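Local coordinates for AcrVIA1 (Listeria seeligeri, PDB 6VRB), which probably inhibits the RNA-guided nuclease Cas13a of type VI-A CRISPR systems by binding the nuclease together with its guide RNA, at residues K6-K11 / V94-A100; M1-I5 / N116-C120. All coordinates share one frame; numbering follows the deposited sequence.

Interaction 1. Residues K6-K11 / V94-A100; sequences KDLKVK and VLQIYLA. With nucleotides of chain A.
A short antiparallel pairing with a single bridge joins strand 8-10, with its flanking residues, to the irregular run that follows helix 88-94. Lys9 and Tyr98 form a hydrogen-bonded pair: Tyr98 N reaches Lys9 O at 3.1 Å, while the return bond from Lys9 N to Tyr98 O is weak. Lys11 N gives a nearly straight bond to Gln96 O (3.1 Å, 177° at the hydrogen), and beyond Leu8 the pairing ends with Ala100 N on Asp7 O (3.1 Å). Between the Lys9-Tyr98 pair and the Lys11 N-Gln96 O bond, Val10 and Ile97 are the bridged, non-hydrogen-bonded pair. Because Leu8 bonds to Phe15 across its other edge, strand 8-10 lies between strand 13-15 and the 94-100 run, the middle member of a small antiparallel assembly. Branched, apolar residues suit its buried side: Leu8 CD2 meets Leu99 CD2 at 3.6 Å, and Val10 CG1 faces Ile97 CG1 at 4.2 Å, with Phe30 and Leu31 of helix 21-33 also against Val10. The small methyl of Ala100 comes up to Asp7 CB at the far end. Gln96 leaves the helix with positive phi, and a bend in its chain (chi2 -64°) turns the amide to the hydroxyl end of Tyr98, where Tyr98 OH donates to Gln96 OE1 (2.6 Å). Lys9 O sits at the edge of the Tyr98 ring, in its plane. The amide nitrogen of Gln96 and Ile97 O both bond to side chains of the other protein, and Val94 CG2 touches C5 of U51 of chain A, the RNA, at 3.7 Å.

Interaction 2. Residues M1-I5 / N116-C120; sequences MIYYI and NLYEC
With CG1 anti to its carbonyl carbon and beside the backbone N (chi1 -43°), Ile5 sends CD1 to Leu117, whose own CG is anti to the backbone N (chi1 176°). CD1 of Ile5 and CD1 of Leu117 meet at 3.9 Å, the two chains running obliquely past each other. The second branch of Ile5 is used as well: CG2 lies 3.8 Å from Leu117 N and also against Leu117 CB, so the beta-branched residue covers the helix backbone and side chain together. Ile5 CD1 extends further to the sulfur of Cys120, at 4.3 Å. The small Cys120 points toward the N-terminal segment, and its SG is approached from several sides. Met1 folds at its last torsion, which places CE 4.0 Å from Cys120 SG and 3.7 Å from Cys120 CA; a flexible thioether end can follow the helix surface in this way. Tyr3 adds a loose contact, its CD1 being 4.4 Å from Cys120 SG. At the other end the carbonyl of Tyr4 faces the CB and CG of Asn116. No hydrogen bond joins the two segments, so the contact rests mainly on apolar packing. Leu117 and Cys120 also press on Leu27 and Val24 of helix 21-33, while basic side chains of the other protein pack on Ile2, Tyr4 and Asn116. Tyr118 turns away to helix 88-94, whereas positions 116, 117 and 120 have the i, i+1, i+4 spacing of one side of a helix, here a short helix packed between the N-terminal segment and helix 88-94.

The centre of interaction 2 is about 7 Å from the centre of the chain, that of interaction 1 about 19 Å. The two centres are about 15 Å apart, yet the contacts join directly, Leu8 CD1 packing on Leu117 CD2 at 4.0 Å. Both are partly buried and both use helix 21-33 as a common backing. Their chemistry differs with the elements they pair: interaction 1 is knit by main-chain hydrogen bonds between extended segments, while interaction 2 sets an extended segment on a helix, whose backbone N-H and C=O groups are largely used within the helix, so that side chains make the contact. Each borders the other protein, but interaction 1 also touches the RNA.

Interaction 1. Residues K6-K11 / V94-A100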
# COMPACT_ATOMS: atom_id res chain seq x y z
N LYS C 6 0.89 -11.64 20.60
CA LYS C 6 1.29 -10.22 20.42
C LYS C 6 1.15 -9.50 21.77
O LYS C 6 0.51 -10.06 22.67
CB LYS C 6 0.48 -9.57 19.29
CG LYS C 6 1.14 -8.35 18.66
CD LYS C 6 0.77 -8.16 17.21
CE LYS C 6 1.45 -9.16 16.29
NZ LYS C 6 2.89 -8.86 16.12
N ASP C 7 1.76 -8.32 21.91
CA ASP C 7 1.64 -7.61 23.21
C ASP C 7 0.16 -7.37 23.48
O ASP C 7 -0.52 -6.85 22.58
CB ASP C 7 2.41 -6.29 23.19
CG ASP C 7 3.92 -6.46 23.25
OD1 ASP C 7 4.38 -7.61 23.10
OD2 ASP C 7 4.62 -5.45 23.45
N LEU C 8 -0.31 -7.71 24.68
CA LEU C 8 -1.74 -7.56 25.03
C LEU C 8 -1.88 -6.68 26.26
O LEU C 8 -1.19 -6.95 27.25
CB LEU C 8 -2.32 -8.95 25.32
CG LEU C 8 -2.53 -9.86 24.12
CD1 LEU C 8 -3.03 -11.22 24.56
CD2 LEU C 8 -3.50 -9.24 23.13
N LYS C 9 -2.76 -5.68 26.20
CA LYS C 9 -3.03 -4.84 27.39
C LYS C 9 -4.26 -5.46 28.05
O LYS C 9 -5.35 -5.37 27.46
CB LYS C 9 -3.30 -3.39 26.98
CG LYS C 9 -3.79 -2.47 28.09
CD LYS C 9 -4.10 -1.08 27.59
CE LYS C 9 -2.93 -0.44 26.88
NZ LYS C 9 -3.32 0.84 26.23
N VAL C 10 -4.08 -6.08 29.22
CA VAL C 10 -5.24 -6.76 29.87
C VAL C 10 -5.61 -6.03 31.16
O VAL C 10 -4.76 -5.92 32.05
CB VAL C 10 -4.93 -8.25 30.16
CG1 VAL C 10 -6.11 -8.94 30.81
CG2 VAL C 10 -4.49 -8.99 28.91
N LYS C 11 -6.86 -5.58 31.24
CA LYS C 11 -7.38 -4.90 32.46
C LYS C 11 -6.35 -3.95 33.09
O LYS C 11 -6.18 -4.00 34.32
CB LYS C 11 -8.15 -5.82 33.42
CG LYS C 11 -7.54 -7.17 33.78
CD LYS C 11 -8.49 -7.99 34.62
CE LYS C 11 -9.93 -7.77 34.21
NZ LYS C 11 -10.88 -8.33 35.20
N VAL C 94 -15.50 -9.10 29.06
CA VAL C 94 -15.56 -9.31 30.50
C VAL C 94 -14.17 -9.18 31.11
O VAL C 94 -14.01 -8.57 32.18
CB VAL C 94 -16.21 -10.68 30.80
CG1 VAL C 94 -16.07 -11.05 32.25
CG2 VAL C 94 -17.67 -10.63 30.46
N LEU C 95 -13.15 -9.68 30.43
CA LEU C 95 -11.79 -9.63 30.96
C LEU C 95 -10.97 -8.47 30.42
O LEU C 95 -9.79 -8.38 30.74
CB LEU C 95 -11.07 -10.94 30.67
CG LEU C 95 -11.63 -12.14 31.42
CD1 LEU C 95 -10.94 -13.39 30.98
CD2 LEU C 95 -11.46 -11.94 32.91
N GLN C 96 -11.57 -7.60 29.59
CA GLN C 96 -10.99 -6.33 29.12
C GLN C 96 -9.65 -6.53 28.40
O GLN C 96 -8.65 -5.89 28.71
CB GLN C 96 -10.86 -5.34 30.28
CG GLN C 96 -12.21 -4.90 30.77
CD GLN C 96 -12.97 -4.14 29.71
OE1 GLN C 96 -12.42 -3.26 29.05
NE2 GLN C 96 -14.23 -4.50 29.51
N ILE C 97 -9.67 -7.42 27.42
CA ILE C 97 -8.48 -7.80 26.67
C ILE C 97 -8.39 -6.93 25.42
O ILE C 97 -9.34 -6.84 24.65
CB ILE C 97 -8.53 -9.29 26.30
CG1 ILE C 97 -8.58 -10.13 27.57
CG2 ILE C 97 -7.36 -9.67 25.43
CD1 ILE C 97 -8.95 -11.56 27.34
N TYR C 98 -7.24 -6.30 25.23
CA TYR C 98 -7.01 -5.42 24.09
C TYR C 98 -5.66 -5.79 23.48
O TYR C 98 -5.01 -6.75 23.89
CB TYR C 98 -7.02 -3.95 24.52
CG TYR C 98 -8.33 -3.47 25.10
CD1 TYR C 98 -9.33 -2.96 24.29
CD2 TYR C 98 -8.55 -3.54 26.46
CE1 TYR C 98 -10.52 -2.52 24.84
CE2 TYR C 98 -9.74 -3.11 27.01
CZ TYR C 98 -10.71 -2.60 26.20
OH TYR C 98 -11.89 -2.19 26.76
N LEU C 99 -5.23 -5.01 22.50
CA LEU C 99 -3.86 -5.04 22.02
C LEU C 99 -3.12 -3.86 22.61
O LEU C 99 -3.70 -2.79 22.81
CB LEU C 99 -3.80 -5.01 20.49
CG LEU C 99 -4.22 -6.28 19.75
CD1 LEU C 99 -4.28 -6.06 18.28
CD2 LEU C 99 -3.24 -7.38 20.07
N ALA C 100 -1.83 -4.05 22.91
CA ALA C 100 -1.07 -2.99 23.57
C ALA C 100 -0.69 -1.90 22.58
O ALA C 100 -0.74 -0.71 22.92
CB ALA C 100 0.17 -3.56 24.23
P U A 51 -20.19 -5.76 25.24
OP1 U A 51 -19.90 -4.89 26.40
OP2 U A 51 -19.10 -6.56 24.63
O5' U A 51 -21.38 -6.74 25.66
C5' U A 51 -21.19 -8.17 25.67
C4' U A 51 -22.10 -8.81 26.69
O4' U A 51 -21.34 -9.11 27.90
C3' U A 51 -23.28 -7.95 27.15
O3' U A 51 -24.37 -8.79 27.51
C2' U A 51 -22.74 -7.32 28.43
O2' U A 51 -23.76 -6.91 29.32
C1' U A 51 -21.95 -8.50 29.01
N1 U A 51 -20.90 -8.10 29.96
C2 U A 51 -19.92 -7.24 29.51
O2 U A 51 -19.89 -6.81 28.37
N3 U A 51 -18.98 -6.91 30.45
C4 U A 51 -18.91 -7.34 31.76
O4 U A 51 -17.99 -6.95 32.48
C5 U A 51 -19.97 -8.22 32.14
C6 U A 51 -20.90 -8.56 31.25

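Interaction 2. Residues M1-I5 / N116-C120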
# COMPACT_ATOMS: atom_id res chain seq x y z
N MET C 1 3.72 -27.04 21.66
CA MET C 1 3.06 -25.76 21.45
C MET C 1 4.01 -24.75 20.83
O MET C 1 5.22 -24.94 20.83
CB MET C 1 2.53 -25.21 22.76
CG MET C 1 1.41 -26.02 23.36
SD MET C 1 0.85 -25.35 24.93
CE MET C 1 0.05 -23.86 24.36
N ILE C 2 3.45 -23.67 20.29
CA ILE C 2 4.22 -22.52 19.84
C ILE C 2 3.74 -21.33 20.65
O ILE C 2 2.59 -20.91 20.52
CB ILE C 2 4.05 -22.25 18.34
CG1 ILE C 2 4.55 -23.43 17.52
CG2 ILE C 2 4.80 -21.00 17.95
CD1 ILE C 2 4.19 -23.33 16.07
N TYR C 3 4.62 -20.80 21.49
CA TYR C 3 4.27 -19.71 22.38
C TYR C 3 4.59 -18.40 21.69
O TYR C 3 5.74 -17.94 21.71
CB TYR C 3 5.02 -19.85 23.70
CG TYR C 3 4.66 -21.12 24.42
CD1 TYR C 3 3.46 -21.24 25.10
CD2 TYR C 3 5.52 -22.21 24.41
CE1 TYR C 3 3.13 -22.40 25.74
CE2 TYR C 3 5.20 -23.37 25.06
CZ TYR C 3 4.00 -23.46 25.73
OH TYR C 3 3.67 -24.63 26.38
N TYR C 4 3.58 -17.80 21.08
CA TYR C 4 3.76 -16.59 20.30
C TYR C 4 2.45 -15.84 20.31
O TYR C 4 1.53 -16.20 19.57
CB TYR C 4 4.18 -16.94 18.87
CG TYR C 4 4.37 -15.74 17.99
CD1 TYR C 4 5.53 -14.98 18.05
CD2 TYR C 4 3.38 -15.35 17.09
CE1 TYR C 4 5.70 -13.89 17.25
CE2 TYR C 4 3.55 -14.25 16.29
CZ TYR C 4 4.71 -13.53 16.37
OH TYR C 4 4.88 -12.43 15.56
N ILE C 5 2.33 -14.83 21.17
CA ILE C 5 1.17 -13.96 21.23
C ILE C 5 1.72 -12.54 21.11
O ILE C 5 2.92 -12.32 21.26
CB ILE C 5 0.34 -14.14 22.52
CG1 ILE C 5 0.19 -15.61 22.89
CG2 ILE C 5 -1.09 -13.72 22.32
CD1 ILE C 5 -0.38 -15.86 24.26
N ASN C 116 -3.96 -16.43 18.53
CA ASN C 116 -2.75 -16.93 19.17
C ASN C 116 -2.95 -17.14 20.66
O ASN C 116 -2.44 -18.11 21.22
CB ASN C 116 -1.62 -15.95 18.92
CG ASN C 116 -1.24 -15.87 17.46
OD1 ASN C 116 -1.22 -16.88 16.76
ND2 ASN C 116 -0.93 -14.67 17.00
N LEU C 117 -3.69 -16.23 21.30
CA LEU C 117 -4.03 -16.39 22.71
C LEU C 117 -4.95 -17.58 22.92
O LEU C 117 -4.76 -18.36 23.86
CB LEU C 117 -4.69 -15.11 23.23
CG LEU C 117 -5.19 -15.17 24.67
CD1 LEU C 117 -4.05 -15.43 25.62
CD2 LEU C 117 -5.92 -13.90 25.05
N TYR C 118 -5.93 -17.75 22.05
CA TYR C 118 -6.94 -18.79 22.24
C TYR C 118 -6.43 -20.18 21.92
O TYR C 118 -7.02 -21.15 22.41
CB TYR C 118 -8.15 -18.45 21.40
CG TYR C 118 -8.95 -17.31 21.96
CD1 TYR C 118 -8.92 -17.01 23.31
CD2 TYR C 118 -9.70 -16.49 21.13
CE1 TYR C 118 -9.63 -15.97 23.82
CE2 TYR C 118 -10.41 -15.45 21.64
CZ TYR C 118 -10.37 -15.19 22.97
OH TYR C 118 -11.09 -14.15 23.46
N GLU C 119 -5.38 -20.32 21.13
CA GLU C 119 -4.75 -21.61 20.92
C GLU C 119 -3.72 -21.94 21.99
O GLU C 119 -3.13 -23.02 21.94
CB GLU C 119 -4.11 -21.68 19.54
CG GLU C 119 -5.13 -21.77 18.42
CD GLU C 119 -4.49 -21.72 17.06
OE1 GLU C 119 -3.27 -21.51 16.98
OE2 GLU C 119 -5.23 -21.87 16.06
N CYS C 120 -3.47 -21.03 22.92
CA CYS C 120 -2.73 -21.36 24.13
C CYS C 120 -3.65 -21.58 25.32
O CYS C 120 -3.25 -22.23 26.28
CB CYS C 120 -1.73 -20.25 24.45
SG CYS C 120 -0.40 -20.06 23.25